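Local coordinates for protein putative XRE-family transcriptional regulator (Rhodococcus sp., PDB 2OFY) that probably binds DNA through a helix-turn-helix domain of the XRE family and may act as a transcriptional regulator, at the interface of chains A and B. Sequence-based numbering; all coordinates share one arbitrary frame. Chains: chain A/B, Putative XRE-family transcriptional regulator.

The interface of chains A and B. Residues chain A 57, 61, 70-72, 74-75; chain B 57, 61, 69-72, 74-75.
Two copies of an XRE-family helix-turn-helix protein meet here through the start of helix 57-66 (57-67 in B), helix 71-75 of A and the first turn of helix 71-80 of B. The same residues meet in both directions, though not as an exact two-fold; family members often bind DNA as dimers, but the structure alone does not show that this is the working dimer.

The polar part is a reciprocal capping of helix starts. Each Asp72 has CG anti to its carbonyl carbon and extends its carboxylate to the partner's first helical turn, where the short acidic side chain suits backbone N-H groups. B:Asp72 OD1 accepts from A:Leu71 N at 2.8 Å, met from above the carboxylate plane, while its OD2 takes the A:Ser70 hydroxyl OG at 2.5 Å with the syn lone pair. The opposite carboxylate is turned differently: A:Asp72 OD1 receives B:Leu71 N at 2.8 Å through its syn lone pair. Its OD2 is gripped twice from above the plane, by B:Ser70 OG at 2.9 Å and by B:Asp72 N at 3.2 Å, the latter nearly straight (167° at H). Both serines carry OG anti to the backbone N, bringing a small donor to the carboxylate. Water 2 links OD2 of the two aspartates, and water 1 joins A:Asp72 OD1 to B:Leu69 O. The N-H groups and helix starts would favour charged carboxylates, whereas the nearness of the two OD2 atoms would oppose both being ionised.

Beneath lies the apolar packing. The Leu71 side chains touch at their CB atoms, 3.6 Å apart, and each sends CD1 to the partner's Ala75 methyl, whose small size admits the branch. CD2 of B:Leu71 lies against A:Phe57 CE1 at 3.8 Å, the side chains sliding past in opposite directions. With CG anti to the backbone N (chi1 177°), both phenylalanines cross obliquely, CD1 to CD1 at 3.7 Å. The A:Phe57 tip, CZ, reaches B:Val74 CG1, so this long side chain spans the junction.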
loop_
_atom_site.group_PDB
_atom_site.type_symbol
_atom_site.label_atom_id
_atom_site.label_comp_id
_atom_site.label_asym_id
_atom_site.label_seq_id
_atom_site.Cartn_x
_atom_site.Cartn_y
_atom_site.Cartn_z
ATOM N N PHE A 57 1.571 2.356 -2.366
ATOM C CA PHE A 57 0.376 2.324 -1.515
ATOM C C PHE A 57 -0.657 3.354 -1.988
ATOM O O PHE A 57 -1.864 3.037 -2.107
ATOM C CB PHE A 57 0.752 2.717 -0.068
ATOM C CG PHE A 57 -0.444 2.781 0.833
ATOM C CD1 PHE A 57 -1.108 1.608 1.222
ATOM C CD2 PHE A 57 -0.934 4.025 1.275
ATOM C CE1 PHE A 57 -2.256 1.691 2.009
ATOM C CE2 PHE A 57 -2.080 4.083 2.083
ATOM C CZ PHE A 57 -2.734 2.922 2.427
ATOM N N ALA A 61 -4.433 2.642 -3.329
ATOM C CA ALA A 61 -5.509 3.271 -2.601
ATOM C C ALA A 61 -6.411 4.087 -3.529
ATOM O O ALA A 61 -7.595 4.078 -3.390
ATOM C CB ALA A 61 -4.917 4.168 -1.489
ATOM N N SER A 70 -12.729 -2.123 -1.021
ATOM C CA SER A 70 -12.049 -1.949 0.266
ATOM C C SER A 70 -10.640 -2.531 0.211
ATOM O O SER A 70 -10.461 -3.664 -0.237
ATOM C CB SER A 70 -12.827 -2.655 1.396
ATOM O OG SER A 70 -12.017 -2.866 2.555
ATOM N N LEU A 71 -9.656 -1.748 0.647
ATOM C CA LEU A 71 -8.243 -2.208 0.697
ATOM C C LEU A 71 -8.087 -3.409 1.630
ATOM O O LEU A 71 -7.219 -4.229 1.396
ATOM C CB LEU A 71 -7.347 -1.087 1.175
ATOM C CG LEU A 71 -7.196 0.082 0.176
ATOM C CD1 LEU A 71 -6.364 1.232 0.691
ATOM C CD2 LEU A 71 -6.619 -0.409 -1.141
ATOM N N ASP A 72 -8.884 -3.481 2.688
ATOM C CA ASP A 72 -8.813 -4.643 3.595
ATOM C C ASP A 72 -9.272 -5.895 2.896
ATOM O O ASP A 72 -8.664 -6.965 3.100
ATOM C CB ASP A 72 -9.641 -4.381 4.841
ATOM C CG ASP A 72 -9.086 -3.246 5.573
ATOM O OD1 ASP A 72 -7.950 -3.402 6.092
ATOM O OD2 ASP A 72 -9.688 -2.155 5.469
ATOM N N VAL A 74 -9.004 -6.413 -0.276
ATOM C CA VAL A 74 -7.946 -6.711 -1.249
ATOM C C VAL A 74 -6.727 -7.366 -0.563
ATOM O O VAL A 74 -6.259 -8.400 -1.028
ATOM C CB VAL A 74 -7.529 -5.409 -1.950
ATOM C CG1 VAL A 74 -6.162 -5.535 -2.702
ATOM C CG2 VAL A 74 -8.655 -4.976 -2.938
ATOM N N ALA A 75 -6.259 -6.757 0.524
ATOM C CA ALA A 75 -5.079 -7.276 1.250
ATOM C C ALA A 75 -5.320 -8.696 1.761
ATOM O O ALA A 75 -4.378 -9.463 1.879
ATOM C CB ALA A 75 -4.706 -6.358 2.383
ATOM N N PHE B 57 2.645 -0.421 -1.402
ATOM C CA PHE B 57 1.381 -0.963 -0.916
ATOM C C PHE B 57 1.561 -2.168 -0.005
ATOM O O PHE B 57 0.945 -2.199 1.097
ATOM C CB PHE B 57 0.494 -1.424 -2.144
ATOM C CG PHE B 57 -0.800 -2.048 -1.691
ATOM C CD1 PHE B 57 -1.793 -1.208 -1.098
ATOM C CD2 PHE B 57 -0.991 -3.420 -1.774
ATOM C CE1 PHE B 57 -2.989 -1.788 -0.590
ATOM C CE2 PHE B 57 -2.197 -3.991 -1.327
ATOM C CZ PHE B 57 -3.167 -3.149 -0.729
ATOM N N ALA B 61 0.479 -2.609 3.874
ATOM C CA ALA B 61 -0.490 -3.705 4.104
ATOM C C ALA B 61 0.037 -4.668 5.168
ATOM O O ALA B 61 -0.709 -5.037 6.117
ATOM C CB ALA B 61 -0.777 -4.462 2.797
ATOM N N LEU B 69 -4.725 -2.861 12.101
ATOM C CA LEU B 69 -5.312 -1.650 11.553
ATOM C C LEU B 69 -6.046 -1.907 10.267
ATOM O O LEU B 69 -5.594 -2.713 9.420
ATOM C CB LEU B 69 -4.234 -0.633 11.223
ATOM C CG LEU B 69 -3.309 -0.156 12.322
ATOM C CD1 LEU B 69 -2.316 0.793 11.669
ATOM C CD2 LEU B 69 -4.139 0.556 13.440
ATOM N N SER B 70 -7.124 -1.163 10.074
ATOM C CA SER B 70 -7.829 -1.205 8.798
ATOM C C SER B 70 -7.062 -0.383 7.751
ATOM O O SER B 70 -6.820 0.811 7.964
ATOM C CB SER B 70 -9.226 -0.595 8.985
ATOM O OG SER B 70 -9.871 -0.348 7.748
ATOM N N LEU B 71 -6.733 -0.990 6.626
ATOM C CA LEU B 71 -6.105 -0.212 5.536
ATOM C C LEU B 71 -6.974 0.925 5.004
ATOM O O LEU B 71 -6.478 2.015 4.620
ATOM C CB LEU B 71 -5.710 -1.122 4.384
ATOM C CG LEU B 71 -4.399 -1.845 4.546
ATOM C CD1 LEU B 71 -4.260 -2.735 3.298
ATOM C CD2 LEU B 71 -3.214 -0.832 4.662
ATOM N N ASP B 72 -8.292 0.725 4.998
ATOM C CA ASP B 72 -9.175 1.800 4.549
ATOM C C ASP B 72 -9.045 2.991 5.506
ATOM O O ASP B 72 -9.000 4.144 5.068
ATOM C CB ASP B 72 -10.598 1.288 4.500
ATOM C CG ASP B 72 -10.832 0.324 3.328
ATOM O OD1 ASP B 72 -10.165 0.446 2.269
ATOM O OD2 ASP B 72 -11.729 -0.524 3.467
ATOM N N VAL B 74 -6.390 3.725 7.435
ATOM C CA VAL B 74 -5.063 4.259 7.104
ATOM C C VAL B 74 -5.119 5.221 5.893
ATOM O O VAL B 74 -4.697 6.380 5.994
ATOM C CB VAL B 74 -4.048 3.150 6.883
ATOM C CG1 VAL B 74 -2.717 3.710 6.378
ATOM C CG2 VAL B 74 -3.829 2.408 8.210
ATOM N N ALA B 75 -5.725 4.770 4.800
ATOM C CA ALA B 75 -5.800 5.574 3.580
ATOM C C ALA B 75 -6.505 6.922 3.801
ATOM O O ALA B 75 -6.057 7.983 3.306
ATOM C CB ALA B 75 -6.472 4.742 2.439
HETATM O O HOH W 1 -5.197 -4.584 7.190
HETATM O O HOH W 2 -12.407 -2.111 5.845
#